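Local coordinates for pseudoazurin (Blue copper protein) (Sinorhizobium meliloti, PDB 3TU6) that binds a single copper ion in a cupredoxin beta-barrel and probably carries electrons in the periplasm as a small blue copper protein, at residues P73-M77 with P97-V103; Y4-L9 with A19-I25; M1-R5 with R26-T32. One frame throughout, in Å; residues are numbered along the deposited sequence. Where two conformers were deposited one is given.

Overall arrangement
All three contacts bear on one mixed beta sheet, but at different depths. Contact 2 (Tyr4-Leu9 with Ala19-Ile25) is the deepest, its centre about 8 Å from the chain's centre, and joins two strands by paired backbone bonds and apolar side chains near the copper. Contact 3 (Met1-Arg5 with Arg26-Thr32) prolongs the same strand 3-9 to the surface, its centre about 13 Å out, where parallel backbone bonds, a carboxylate and two waters do the joining; Tyr4 and Arg5 belong to both. Contact 1 (Pro73-Met77 with Pro97-Val103), partly buried at about 11 Å and across the chain's centre from contact 2, sets a helix start against strand 74-79 through a side-chain amide.

Contact 1 of 3, residues P73-M77 with P97-V103; sequences PGVYM and PANLEAV
Val75 packs its CG2 methyl obliquely across the ring of Pro97, meeting Pro97 CB at 3.4 Å, tighter than usual van der Waals contact. CG2 also reaches Leu100 CD2 more loosely. Further along the strand, Met77 turns its side chain at about a right angle to Val103, Met77 CG touching Val103 CB at 3.8 Å. The polar half of the contact belongs to Asn99. Asn99 OD1 accepts Val75 N at 2.6 Å, nearly straight (173°) and on a lone pair in the carbonyl plane, while ND2 donates to Val75 O at 3.2 Å, with that oxygen close to the amide plane. Two bonds to one residue fix the rotation of the flat amide. Asn99 occupies the N-cap position of helix 100-104 yet makes no capping bond; CG sits between its own N and carbonyl carbon (chi1 67°), which turns the amide to the strand. The arrangement belongs to the cupredoxin barrel, where strand 74-79 leads toward the copper ligand Cys80. An alanine in place of Asn99 would remove both bonds and is likely to cost the helix start its polar tie to strand 74-79. A CB on Gly74, whose CA lies 3.3 Å from Asn99 OD1, would clash with that oxygen, and the backbone angles of Gly74 alone call for glycine. Phe120 of helix 112-125 also touches Met77, Leu100 and Val103.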
ATOM      1  N   PRO A  73     -13.896  -5.478  -1.552  1.00 33.61           N
ATOM      2  CA  PRO A  73     -13.751  -4.128  -1.014  1.00 32.67           C
ATOM      3  C   PRO A  73     -13.080  -4.109   0.360  1.00 31.52           C
ATOM      4  O   PRO A  73     -13.183  -5.078   1.113  1.00 30.60           O
ATOM      5  CB  PRO A  73     -15.197  -3.634  -0.914  1.00 33.23           C
ATOM      6  CG  PRO A  73     -15.996  -4.863  -0.724  1.00 35.72           C
ATOM      7  CD  PRO A  73     -15.294  -5.944  -1.492  1.00 34.92           C
ATOM      8  N   GLY A  74     -12.400  -3.007   0.667  1.00 29.65           N
ATOM      9  CA  GLY A  74     -11.699  -2.847   1.938  1.00 28.90           C
ATOM     10  C   GLY A  74     -10.360  -2.153   1.776  1.00 27.54           C
ATOM     11  O   GLY A  74     -10.014  -1.694   0.685  1.00 27.13           O
ATOM     12  N   VAL A  75      -9.612  -2.079   2.871  1.00 26.09           N
ATOM     13  CA  VAL A  75      -8.283  -1.480   2.874  1.00 24.95           C
ATOM     14  C   VAL A  75      -7.219  -2.566   2.744  1.00 24.45           C
ATOM     15  O   VAL A  75      -7.242  -3.559   3.475  1.00 23.88           O
ATOM     16  CB  VAL A  75      -8.025  -0.685   4.168  1.00 24.41           C
ATOM     17  CG1 VAL A  75      -6.662  -0.007   4.113  1.00 17.01           C
ATOM     18  CG2 VAL A  75      -9.128   0.339   4.389  1.00 25.17           C
ATOM     19  N   TYR A  76      -6.299  -2.366   1.804  1.00 21.27           N
ATOM     20  CA  TYR A  76      -5.177  -3.269   1.588  1.00 20.52           C
ATOM     21  C   TYR A  76      -3.893  -2.569   2.031  1.00 19.49           C
ATOM     22  O   TYR A  76      -3.493  -1.572   1.429  1.00 17.31           O
ATOM     23  CB  TYR A  76      -5.073  -3.643   0.107  1.00 20.99           C
ATOM     24  CG  TYR A  76      -6.215  -4.490  -0.417  1.00 20.52           C
ATOM     25  CD1 TYR A  76      -7.486  -3.947  -0.609  1.00 27.86           C
ATOM     26  CD2 TYR A  76      -6.020  -5.829  -0.742  1.00 19.22           C
ATOM     27  CE1 TYR A  76      -8.532  -4.722  -1.097  1.00 22.66           C
ATOM     28  CE2 TYR A  76      -7.060  -6.609  -1.227  1.00 21.45           C
ATOM     29  CZ  TYR A  76      -8.311  -6.052  -1.405  1.00 24.29           C
ATOM     30  OH  TYR A  76      -9.337  -6.830  -1.886  1.00 29.50           O
ATOM     31  N   MET A  77      -3.262  -3.082   3.087  1.00 19.69           N
ATOM     32  CA  MET A  77      -1.995  -2.540   3.578  1.00 20.04           C
ATOM     33  C   MET A  77      -0.836  -3.382   3.054  1.00 20.26           C
ATOM     34  O   MET A  77      -0.765  -4.583   3.321  1.00 21.13           O
ATOM     35  CB  MET A  77      -1.966  -2.524   5.107  1.00 20.04           C
ATOM     36  CG  MET A  77      -3.082  -1.709   5.751  1.00 20.00           C
ATOM     37  SD  MET A  77      -3.056   0.046   5.338  1.00 22.39           S
ATOM     38  CE  MET A  77      -1.510   0.562   6.088  1.00 13.33           C
ATOM     39  N   PRO A  97     -13.900   1.489   3.126  1.00 45.51           N
ATOM     40  CA  PRO A  97     -12.961   0.845   4.042  1.00 45.61           C
ATOM     41  C   PRO A  97     -13.679   0.171   5.215  1.00 46.10           C
ATOM     42  O   PRO A  97     -13.767   0.738   6.307  1.00 48.90           O
ATOM     43  CB  PRO A  97     -12.087   2.012   4.510  1.00 45.84           C
ATOM     44  CG  PRO A  97     -12.998   3.184   4.476  1.00 45.61           C
ATOM     45  CD  PRO A  97     -13.933   2.952   3.319  1.00 45.50           C
ATOM     46  N   ALA A  98     -14.189  -1.035   4.975  1.00 44.92           N
ATOM     47  CA  ALA A  98     -14.936  -1.784   5.986  1.00 44.74           C
ATOM     48  C   ALA A  98     -14.024  -2.382   7.062  1.00 43.88           C
ATOM     49  O   ALA A  98     -14.399  -2.441   8.233  1.00 45.35           O
ATOM     50  CB  ALA A  98     -15.758  -2.882   5.326  1.00 45.24           C
ATOM     51  N   ASN A  99     -12.831  -2.818   6.658  1.00 40.14           N
ATOM     52  CA  ASN A  99     -11.875  -3.455   7.571  1.00 39.21           C
ATOM     53  C   ASN A  99     -10.808  -2.489   8.106  1.00 37.88           C
ATOM     54  O   ASN A  99      -9.687  -2.900   8.412  1.00 35.28           O
ATOM     55  CB  ASN A  99     -11.201  -4.647   6.876  1.00 38.40           C
ATOM     56  CG  ASN A  99     -10.310  -4.228   5.716  1.00 33.19           C
ATOM     57  OD1 ASN A  99     -10.575  -3.229   5.047  1.00 27.18           O
ATOM     58  ND2 ASN A  99      -9.251  -4.988   5.474  1.00 35.28           N
ATOM     59  N   LEU A 100     -11.165  -1.212   8.232  1.00 36.79           N
ATOM     60  CA  LEU A 100     -10.222  -0.180   8.663  1.00 36.86           C
ATOM     61  C   LEU A 100      -9.762  -0.397  10.105  1.00 37.61           C
ATOM     62  O   LEU A 100      -8.594  -0.176  10.428  1.00 37.26           O
ATOM     63  CB  LEU A 100     -10.854   1.211   8.506  1.00 37.43           C
ATOM     64  CG  LEU A 100      -9.987   2.457   8.736  1.00 37.68           C
ATOM     65  CD1 LEU A 100      -9.835   2.760  10.222  1.00 44.62           C
ATOM     66  CD2 LEU A 100      -8.620   2.317   8.074  1.00 35.23           C
ATOM     67  N   GLU A 101     -10.684  -0.828  10.964  1.00 37.76           N
ATOM     68  CA  GLU A 101     -10.371  -1.113  12.363  1.00 39.18           C
ATOM     69  C   GLU A 101      -9.394  -2.287  12.485  1.00 37.52           C
ATOM     70  O   GLU A 101      -8.479  -2.255  13.309  1.00 37.05           O
ATOM     71  CB  GLU A 101     -11.655  -1.414  13.144  1.00 41.52           C
ATOM     72  CG  GLU A 101     -11.471  -1.502  14.659  1.00 49.16           C
ATOM     73  CD  GLU A 101     -12.757  -1.833  15.402  1.00 60.11           C
ATOM     74  OE1 GLU A 101     -13.827  -1.920  14.759  1.00 64.34           O
ATOM     75  OE2 GLU A 101     -12.698  -2.008  16.637  1.00 64.41           O
ATOM     76  N   ALA A 102      -9.594  -3.311  11.660  1.00 35.27           N
ATOM     77  CA  ALA A 102      -8.749  -4.505  11.683  1.00 34.99           C
ATOM     78  C   ALA A 102      -7.320  -4.210  11.227  1.00 32.55           C
ATOM     79  O   ALA A 102      -6.362  -4.678  11.846  1.00 33.01           O
ATOM     80  CB  ALA A 102      -9.361  -5.603  10.822  1.00 35.60           C
ATOM     81  N   VAL A 103      -7.182  -3.436  10.153  1.00 30.80           N
ATOM     82  CA  VAL A 103      -5.859  -3.107   9.602  1.00 29.97           C
ATOM     83  C   VAL A 103      -5.052  -2.163  10.503  1.00 29.25           C
ATOM     84  O   VAL A 103      -3.828  -2.119  10.410  1.00 27.50           O
ATOM     85  CB  VAL A 103      -5.950  -2.504   8.181  1.00 29.25           C
ATOM     86  CG1 VAL A 103      -6.592  -3.502   7.223  1.00 32.44           C
ATOM     87  CG2 VAL A 103      -6.713  -1.185   8.190  1.00 30.71           C
TER

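Contact 2 of 3, residues Y4-L9 with A19-I25; sequences YRVEML and AFEPAVI
Val6 packs tightly against Ile25, Val6 CG2 lying only 3.4 Å from Ile25 CG1, closer than carbon atoms usually come. The other methyl, CG1, lies anti to the Val6 backbone N (chi1 176°) and touches Phe20 CB at 3.8 Å, so one residue spans both parts of the broken strand 19-27. On the same buried side, Met8 and Phe20 run side by side: Met8 CG meets Phe20 CE1 at 3.6 Å, and SD stands at the ring edge, 80° off the normal, as a Met-aromatic contact. Tyr78 adds an edge-to-face partner for the phenylalanine.

The reverse side is looser. There Leu9 and Ala19 are still buried, with Leu9 CD1 crossing to Glu21 CB at 3.8 Å, but Glu7 and Glu21 are partly exposed and their carboxylate ends form the more open part, near each other without contact in the conformer given for Glu21. Glu7 has a weak, long ion pair with Lys38.

Between the two sides the backbones are joined at two hydrogen-bonded pairs, Glu7 with Glu21 and Leu9 with Ala19; Glu21 N reaches Glu7 O at 2.9 Å and 168°. Met8 and Phe20 form the non-hydrogen-bonded pair between them. The ladder ends where Pro22, after a cis peptide, brings CD to within 3.6 Å of Arg5 O. The result is an antiparallel beta hairpin of the cupredoxin fold, whose Met8 and Phe20 side chains lie about 4 Å from those of the copper ligands His42 and Met88, respectively.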
ATOM      1  N   TYR A   4      -4.670   1.703 -12.223  1.00 23.86           N
ATOM      2  CA  TYR A   4      -3.904   2.728 -11.517  1.00 23.49           C
ATOM      3  C   TYR A   4      -2.426   2.369 -11.401  1.00 23.73           C
ATOM      4  O   TYR A   4      -2.038   1.213 -11.588  1.00 22.54           O
ATOM      5  CB  TYR A   4      -4.509   2.966 -10.134  1.00 22.13           C
ATOM      6  CG  TYR A   4      -5.924   3.491 -10.207  1.00 22.23           C
ATOM      7  CD1 TYR A   4      -6.181   4.773 -10.681  1.00 20.33           C
ATOM      8  CD2 TYR A   4      -7.007   2.701  -9.823  1.00 15.84           C
ATOM      9  CE1 TYR A   4      -7.475   5.263 -10.766  1.00 22.01           C
ATOM     10  CE2 TYR A   4      -8.311   3.186  -9.903  1.00 12.32           C
ATOM     11  CZ  TYR A   4      -8.535   4.469 -10.375  1.00 23.69           C
ATOM     12  OH  TYR A   4      -9.814   4.964 -10.459  1.00 28.55           O
ATOM     13  N   ARG A   5      -1.613   3.380 -11.099  1.00 24.02           N
ATOM     14  CA  ARG A   5      -0.163   3.234 -10.991  1.00 24.96           C
ATOM     15  C   ARG A   5       0.336   3.731  -9.639  1.00 22.18           C
ATOM     16  O   ARG A   5      -0.061   4.801  -9.183  1.00 17.47           O
ATOM     17  CB  ARG A   5       0.534   4.038 -12.091  1.00 26.73           C
ATOM     18  CG  ARG A   5       0.274   3.552 -13.507  1.00 33.42           C
ATOM     19  CD  ARG A   5       0.917   2.202 -13.765  1.00 42.16           C
ATOM     20  NE  ARG A   5       1.092   1.934 -15.192  1.00 47.31           N
ATOM     21  CZ  ARG A   5       2.058   2.446 -15.955  1.00 52.27           C
ATOM     22  NH1 ARG A   5       2.963   3.280 -15.448  1.00 49.23           N
ATOM     23  NH2 ARG A   5       2.117   2.126 -17.244  1.00 60.02           N
ATOM     24  N   VAL A   6       1.209   2.947  -9.010  1.00 21.78           N
ATOM     25  CA  VAL A   6       1.914   3.367  -7.805  1.00 20.49           C
ATOM     26  C   VAL A   6       3.410   3.224  -8.044  1.00 19.75           C
ATOM     27  O   VAL A   6       3.904   2.117  -8.253  1.00 21.60           O
ATOM     28  CB  VAL A   6       1.519   2.519  -6.584  1.00 20.90           C
ATOM     29  CG1 VAL A   6       2.349   2.917  -5.367  1.00 18.31           C
ATOM     30  CG2 VAL A   6       0.038   2.668  -6.294  1.00 14.44           C
ATOM     31  N   GLU A   7       4.126   4.344  -8.021  1.00 19.82           N
ATOM     32  CA  GLU A   7       5.567   4.337  -8.247  1.00 21.06           C
ATOM     33  C   GLU A   7       6.316   3.991  -6.966  1.00 20.78           C
ATOM     34  O   GLU A   7       5.975   4.480  -5.888  1.00 21.68           O
ATOM     35  CB  GLU A   7       6.033   5.692  -8.780  1.00 21.63           C
ATOM     36  CG  GLU A   7       5.463   6.036 -10.148  1.00 26.90           C
ATOM     37  CD  GLU A   7       6.066   7.296 -10.740  1.00 30.16           C
ATOM     38  OE1 GLU A   7       6.182   7.369 -11.980  1.00 37.42           O
ATOM     39  OE2 GLU A   7       6.427   8.210  -9.969  1.00 36.95           O
ATOM     40  N   MET A   8       7.330   3.139  -7.095  1.00 20.51           N
ATOM     41  CA  MET A   8       8.202   2.778  -5.978  1.00 20.45           C
ATOM     42  C   MET A   8       9.468   3.623  -6.099  1.00 20.83           C
ATOM     43  O   MET A   8      10.237   3.461  -7.049  1.00 19.40           O
ATOM     44  CB  MET A   8       8.522   1.279  -6.016  1.00 20.46           C
ATOM     45  CG  MET A   8       7.285   0.397  -6.177  1.00 18.97           C
ATOM     46  SD  MET A   8       7.583  -1.375  -5.981  1.00 19.99           S
ATOM     47  CE  MET A   8       8.500  -1.732  -7.485  1.00  8.45           C
ATOM     48  N   LEU A   9       9.668   4.531  -5.144  1.00 21.81           N
ATOM     49  CA  LEU A   9      10.663   5.599  -5.276  1.00 22.22           C
ATOM     50  C   LEU A   9      11.592   5.720  -4.071  1.00 22.28           C
ATOM     51  O   LEU A   9      11.205   5.428  -2.934  1.00 18.38           O
ATOM     52  CB  LEU A   9       9.952   6.940  -5.472  1.00 24.34           C
ATOM     53  CG  LEU A   9       9.154   7.120  -6.762  1.00 18.48           C
ATOM     54  CD1 LEU A   9       8.179   8.281  -6.624  1.00 29.07           C
ATOM     55  CD2 LEU A   9      10.092   7.335  -7.938  1.00 33.93           C
ATOM     56  N   ALA A  19       9.580   5.557  -0.497  1.00 21.29           N
ATOM     57  CA  ALA A  19       8.148   5.843  -0.484  1.00 21.18           C
ATOM     58  C   ALA A  19       7.407   5.319  -1.709  1.00 20.21           C
ATOM     59  O   ALA A  19       7.936   5.332  -2.821  1.00 20.66           O
ATOM     60  CB  ALA A  19       7.928   7.346  -0.353  1.00 20.79           C
ATOM     61  N   PHE A  20       6.178   4.858  -1.486  1.00 19.19           N
ATOM     62  CA  PHE A  20       5.245   4.583  -2.571  1.00 19.11           C
ATOM     63  C   PHE A  20       4.485   5.870  -2.887  1.00 19.71           C
ATOM     64  O   PHE A  20       3.994   6.537  -1.972  1.00 19.34           O
ATOM     65  CB  PHE A  20       4.257   3.485  -2.180  1.00 17.44           C
ATOM     66  CG  PHE A  20       4.889   2.137  -1.972  1.00 17.59           C
ATOM     67  CD1 PHE A  20       5.259   1.351  -3.057  1.00 23.91           C
ATOM     68  CD2 PHE A  20       5.095   1.642  -0.690  1.00 26.46           C
ATOM     69  CE1 PHE A  20       5.834   0.098  -2.864  1.00 18.85           C
ATOM     70  CE2 PHE A  20       5.669   0.392  -0.492  1.00 21.41           C
ATOM     71  CZ  PHE A  20       6.040  -0.379  -1.578  1.00 19.38           C
ATOM     72  N   GLU A  21       4.404   6.212  -4.173  1.00 20.32           N
ATOM     73  CA  GLU A  21       3.703   7.416  -4.619  0.50 20.86           C
ATOM     74  C   GLU A  21       2.670   7.065  -5.690  1.00 20.20           C
ATOM     75  O   GLU A  21       3.030   6.590  -6.770  1.00 20.55           O
ATOM     76  CB  GLU A  21       4.695   8.445  -5.167  0.50 20.05           C
ATOM     77  CG  GLU A  21       4.057   9.781  -5.531  0.50 26.30           C
ATOM     78  CD  GLU A  21       5.079  10.841  -5.890  0.50 22.55           C
ATOM     79  OE1 GLU A  21       6.243  10.722  -5.454  0.50 34.33           O
ATOM     80  OE2 GLU A  21       4.715  11.796  -6.606  0.50 32.25           O
ATOM     81  N   PRO A  22       1.372   7.293  -5.400  1.00 19.94           N
ATOM     82  CA  PRO A  22       0.767   7.826  -4.175  1.00 21.34           C
ATOM     83  C   PRO A  22       0.757   6.806  -3.036  1.00 21.59           C
ATOM     84  O   PRO A  22       0.753   5.600  -3.282  1.00 23.36           O
ATOM     85  CB  PRO A  22      -0.660   8.162  -4.610  1.00 21.71           C
ATOM     86  CG  PRO A  22      -0.940   7.222  -5.697  1.00 21.99           C
ATOM     87  CD  PRO A  22       0.349   7.035  -6.431  1.00 21.53           C
ATOM     88  N   ALA A  23       0.763   7.299  -1.801  1.00 22.42           N
ATOM     89  CA  ALA A  23       0.726   6.435  -0.623  1.00 22.17           C
ATOM     90  C   ALA A  23      -0.638   5.763  -0.458  1.00 22.01           C
ATOM     91  O   ALA A  23      -0.725   4.660   0.086  1.00 20.03           O
ATOM     92  CB  ALA A  23       1.071   7.236   0.626  1.00 24.39           C
ATOM     93  N   VAL A  24      -1.692   6.435  -0.922  1.00 21.44           N
ATOM     94  CA  VAL A  24      -3.063   5.947  -0.781  1.00 22.35           C
ATOM     95  C   VAL A  24      -3.803   6.004  -2.117  1.00 23.59           C
ATOM     96  O   VAL A  24      -4.152   7.087  -2.591  1.00 24.34           O
ATOM     97  CB  VAL A  24      -3.843   6.778   0.263  1.00 22.99           C
ATOM     98  CG1 VAL A  24      -5.275   6.274   0.395  1.00 19.50           C
ATOM     99  CG2 VAL A  24      -3.136   6.736   1.607  1.00 25.78           C
ATOM    100  N   ILE A  25      -4.026   4.835  -2.719  1.00 23.89           N
ATOM    101  CA  ILE A  25      -4.842   4.707  -3.929  1.00 22.04           C
ATOM    102  C   ILE A  25      -6.304   4.507  -3.535  1.00 23.12           C
ATOM    103  O   ILE A  25      -6.605   3.684  -2.671  1.00 20.87           O
ATOM    104  CB  ILE A  25      -4.400   3.499  -4.792  1.00 22.88           C
ATOM    105  CG1 ILE A  25      -3.051   3.772  -5.464  1.00 21.26           C
ATOM    106  CG2 ILE A  25      -5.448   3.174  -5.852  1.00 21.65           C
ATOM    107  CD1 ILE A  25      -3.115   4.781  -6.593  1.00 24.60           C
TER

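Contact 3 of 3, residues M1-R5 with R26-T32; sequences MEEYR and RAQPGDT
Thr32 and Tyr4 meet through the backbone, Tyr4 N donating to Thr32 O at 2.9 Å and 172°. Thr32 N reaches Glu2 O at 3.1 Å, so Thr32 is bonded on both sides of Glu3, its parallel bridge partner. Its hydroxyl lies between its own N and carbonyl carbon (chi1 63°), which brings OG1 alongside Glu3 CG and to a water that donates to Tyr4 O.

Tyr4 CE2 meets Ala27 CB at 4.0 Å, and Asp31 OD2 comes in the ring plane at the edge, 3.6 Å from Tyr4 CE2, with the carboxylate turned 72° from the ring. A second water lies 2.6 Å from Tyr4 OH and donates to Asp31 OD2.

Buried Asp31 divides its oxygens: Asp31 OD1 takes Glu2 N at 2.9 Å from above the carboxylate plane, whereas OD2 receives Gln28 N, bonds likely to favour the charged form. Asp31 N bonds back to Gln28 O in a type II beta turn between strands 19-27 and 32-36, braced by the Gln28 N bond. Strand 3-9 thus has antiparallel 19-27 on one side and, as the Glu3-Thr32 bridge marks, parallel 32-36 on the other, the mixed pairing of a cupredoxin barrel's N-terminal strands.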
ATOM      1  N   MET A   1     -13.551  -1.070 -15.581  1.00 28.95           N
ATOM      2  CA  MET A   1     -12.276  -1.278 -14.843  1.00 27.67           C
ATOM      3  C   MET A   1     -11.339  -0.098 -15.071  1.00 27.10           C
ATOM      4  O   MET A   1     -11.103   0.301 -16.212  1.00 28.43           O
ATOM      5  CB  MET A   1     -11.601  -2.571 -15.309  1.00 29.80           C
ATOM      6  CG  MET A   1     -10.287  -2.895 -14.597  1.00 31.61           C
ATOM      7  SD  MET A   1      -9.456  -4.355 -15.257  1.00 38.34           S
ATOM      8  CE  MET A   1      -8.970  -3.773 -16.879  1.00 39.23           C
ATOM      9  N   GLU A   2     -10.809   0.452 -13.979  1.00 24.27           N
ATOM     10  CA  GLU A   2      -9.762   1.468 -14.047  1.00 24.09           C
ATOM     11  C   GLU A   2      -8.430   0.848 -13.631  1.00 24.11           C
ATOM     12  O   GLU A   2      -8.385  -0.023 -12.758  1.00 22.32           O
ATOM     13  CB  GLU A   2     -10.099   2.663 -13.149  1.00 23.44           C
ATOM     14  CG  GLU A   2     -11.461   3.305 -13.425  1.00 25.67           C
ATOM     15  CD  GLU A   2     -11.640   3.744 -14.871  1.00 31.11           C
ATOM     16  OE1 GLU A   2     -10.671   4.248 -15.475  1.00 26.45           O
ATOM     17  OE2 GLU A   2     -12.757   3.585 -15.406  1.00 34.96           O
ATOM     18  N   GLU A   3      -7.353   1.295 -14.272  1.00 26.37           N
ATOM     19  CA  GLU A   3      -6.013   0.777 -14.017  1.00 26.35           C
ATOM     20  C   GLU A   3      -5.150   1.893 -13.452  1.00 26.21           C
ATOM     21  O   GLU A   3      -4.929   2.907 -14.116  1.00 26.97           O
ATOM     22  CB  GLU A   3      -5.399   0.235 -15.311  1.00 27.55           C
ATOM     23  CG  GLU A   3      -6.261  -0.811 -16.012  1.00 31.68           C
ATOM     24  CD  GLU A   3      -5.562  -1.471 -17.187  1.00 38.52           C
ATOM     25  OE1 GLU A   3      -4.754  -0.802 -17.865  1.00 50.64           O
ATOM     26  OE2 GLU A   3      -5.829  -2.666 -17.436  1.00 49.43           O
ATOM     27  N   TYR A   4      -4.670   1.703 -12.223  1.00 23.86           N
ATOM     28  CA  TYR A   4      -3.904   2.728 -11.517  1.00 23.49           C
ATOM     29  C   TYR A   4      -2.426   2.369 -11.401  1.00 23.73           C
ATOM     30  O   TYR A   4      -2.038   1.213 -11.588  1.00 22.54           O
ATOM     31  CB  TYR A   4      -4.509   2.966 -10.134  1.00 22.13           C
ATOM     32  CG  TYR A   4      -5.924   3.491 -10.207  1.00 22.23           C
ATOM     33  CD1 TYR A   4      -6.181   4.773 -10.681  1.00 20.33           C
ATOM     34  CD2 TYR A   4      -7.007   2.701  -9.823  1.00 15.84           C
ATOM     35  CE1 TYR A   4      -7.475   5.263 -10.766  1.00 22.01           C
ATOM     36  CE2 TYR A   4      -8.311   3.186  -9.903  1.00 12.32           C
ATOM     37  CZ  TYR A   4      -8.535   4.469 -10.375  1.00 23.69           C
ATOM     38  OH  TYR A   4      -9.814   4.964 -10.459  1.00 28.55           O
ATOM     39  N   ARG A   5      -1.613   3.380 -11.099  1.00 24.02           N
ATOM     40  CA  ARG A   5      -0.163   3.234 -10.991  1.00 24.96           C
ATOM     41  C   ARG A   5       0.336   3.731  -9.639  1.00 22.18           C
ATOM     42  O   ARG A   5      -0.061   4.801  -9.183  1.00 17.47           O
ATOM     43  CB  ARG A   5       0.534   4.038 -12.091  1.00 26.73           C
ATOM     44  CG  ARG A   5       0.274   3.552 -13.507  1.00 33.42           C
ATOM     45  CD  ARG A   5       0.917   2.202 -13.765  1.00 42.16           C
ATOM     46  NE  ARG A   5       1.092   1.934 -15.192  1.00 47.31           N
ATOM     47  CZ  ARG A   5       2.058   2.446 -15.955  1.00 52.27           C
ATOM     48  NH1 ARG A   5       2.963   3.280 -15.448  1.00 49.23           N
ATOM     49  NH2 ARG A   5       2.117   2.126 -17.244  1.00 60.02           N
ATOM     50  N   ARG A  26      -7.202   5.262  -4.168  1.00 22.26           N
ATOM     51  CA  ARG A  26      -8.641   5.099  -3.960  1.00 22.93           C
ATOM     52  C   ARG A  26      -9.263   4.463  -5.197  1.00 23.09           C
ATOM     53  O   ARG A  26      -9.475   5.129  -6.211  1.00 23.70           O
ATOM     54  CB  ARG A  26      -9.306   6.444  -3.646  1.00 21.55           C
ATOM     55  CG  ARG A  26      -8.719   7.182  -2.444  1.00 24.23           C
ATOM     56  CD  ARG A  26      -8.759   6.352  -1.162  1.00 18.71           C
ATOM     57  NE  ARG A  26     -10.121   5.995  -0.761  1.00 31.16           N
ATOM     58  CZ  ARG A  26     -10.849   6.634   0.158  1.00 28.82           C
ATOM     59  NH1 ARG A  26     -12.076   6.208   0.434  1.00 28.49           N
ATOM     60  NH2 ARG A  26     -10.372   7.693   0.808  1.00 25.33           N
ATOM     61  N   ALA A  27      -9.547   3.166  -5.101  1.00 23.59           N
ATOM     62  CA  ALA A  27     -10.066   2.390  -6.222  1.00 23.52           C
ATOM     63  C   ALA A  27     -11.458   1.849  -5.921  1.00 23.79           C
ATOM     64  O   ALA A  27     -11.959   1.974  -4.803  1.00 22.94           O
ATOM     65  CB  ALA A  27      -9.120   1.244  -6.538  1.00 23.97           C
ATOM     66  N   GLN A  28     -12.073   1.256  -6.940  1.00 25.84           N
ATOM     67  CA  GLN A  28     -13.352   0.569  -6.800  1.00 26.63           C
ATOM     68  C   GLN A  28     -13.137  -0.928  -7.004  1.00 24.41           C
ATOM     69  O   GLN A  28     -12.142  -1.328  -7.615  1.00 23.68           O
ATOM     70  CB  GLN A  28     -14.357   1.099  -7.824  1.00 27.82           C
ATOM     71  CG  GLN A  28     -14.691   2.576  -7.662  1.00 29.10           C
ATOM     72  CD  GLN A  28     -15.311   2.894  -6.314  1.00 30.35           C
ATOM     73  OE1 GLN A  28     -16.173   2.163  -5.825  1.00 41.14           O
ATOM     74  NE2 GLN A  28     -14.875   3.990  -5.706  1.00 43.11           N
ATOM     75  N   PRO A  29     -14.061  -1.761  -6.489  1.00 23.48           N
ATOM     76  CA  PRO A  29     -13.982  -3.208  -6.687  1.00 23.04           C
ATOM     77  C   PRO A  29     -13.812  -3.604  -8.158  1.00 22.80           C
ATOM     78  O   PRO A  29     -14.596  -3.179  -9.007  1.00 21.99           O
ATOM     79  CB  PRO A  29     -15.324  -3.703  -6.145  1.00 25.78           C
ATOM     80  CG  PRO A  29     -15.681  -2.719  -5.097  1.00 25.46           C
ATOM     81  CD  PRO A  29     -15.172  -1.395  -5.588  1.00 25.07           C
ATOM     82  N   GLY A  30     -12.783  -4.397  -8.444  1.00 22.63           N
ATOM     83  CA  GLY A  30     -12.512  -4.861  -9.805  1.00 23.73           C
ATOM     84  C   GLY A  30     -11.400  -4.111 -10.519  1.00 23.05           C
ATOM     85  O   GLY A  30     -10.942  -4.547 -11.575  1.00 24.25           O
ATOM     86  N   ASP A  31     -10.967  -2.984  -9.951  1.00 23.58           N
ATOM     87  CA  ASP A  31      -9.863  -2.201 -10.514  1.00 24.42           C
ATOM     88  C   ASP A  31      -8.525  -2.898 -10.272  1.00 25.73           C
ATOM     89  O   ASP A  31      -8.431  -3.810  -9.446  1.00 26.58           O
ATOM     90  CB  ASP A  31      -9.822  -0.795  -9.899  1.00 23.91           C
ATOM     91  CG  ASP A  31     -11.011   0.070 -10.301  1.00 25.24           C
ATOM     92  OD1 ASP A  31     -11.690  -0.243 -11.304  1.00 21.34           O
ATOM     93  OD2 ASP A  31     -11.258   1.083  -9.612  1.00 20.96           O
ATOM     94  N   THR A  32      -7.497  -2.461 -10.998  1.00 26.10           N
ATOM     95  CA  THR A  32      -6.140  -2.977 -10.825  1.00 26.82           C
ATOM     96  C   THR A  32      -5.164  -1.863 -10.457  1.00 26.31           C
ATOM     97  O   THR A  32      -5.363  -0.703 -10.826  1.00 25.96           O
ATOM     98  CB  THR A  32      -5.622  -3.668 -12.106  1.00 28.44           C
ATOM     99  OG1 THR A  32      -5.541  -2.715 -13.174  1.00 25.33           O
ATOM    100  CG2 THR A  32      -6.537  -4.813 -12.512  1.00 29.58           C
TER
HETATM  101  O   HOH W   1      -3.227  -1.095 -12.900  1.00 21.91           O
HETATM  102  O   HOH W   2     -11.947   3.644  -9.938  1.00 22.32           O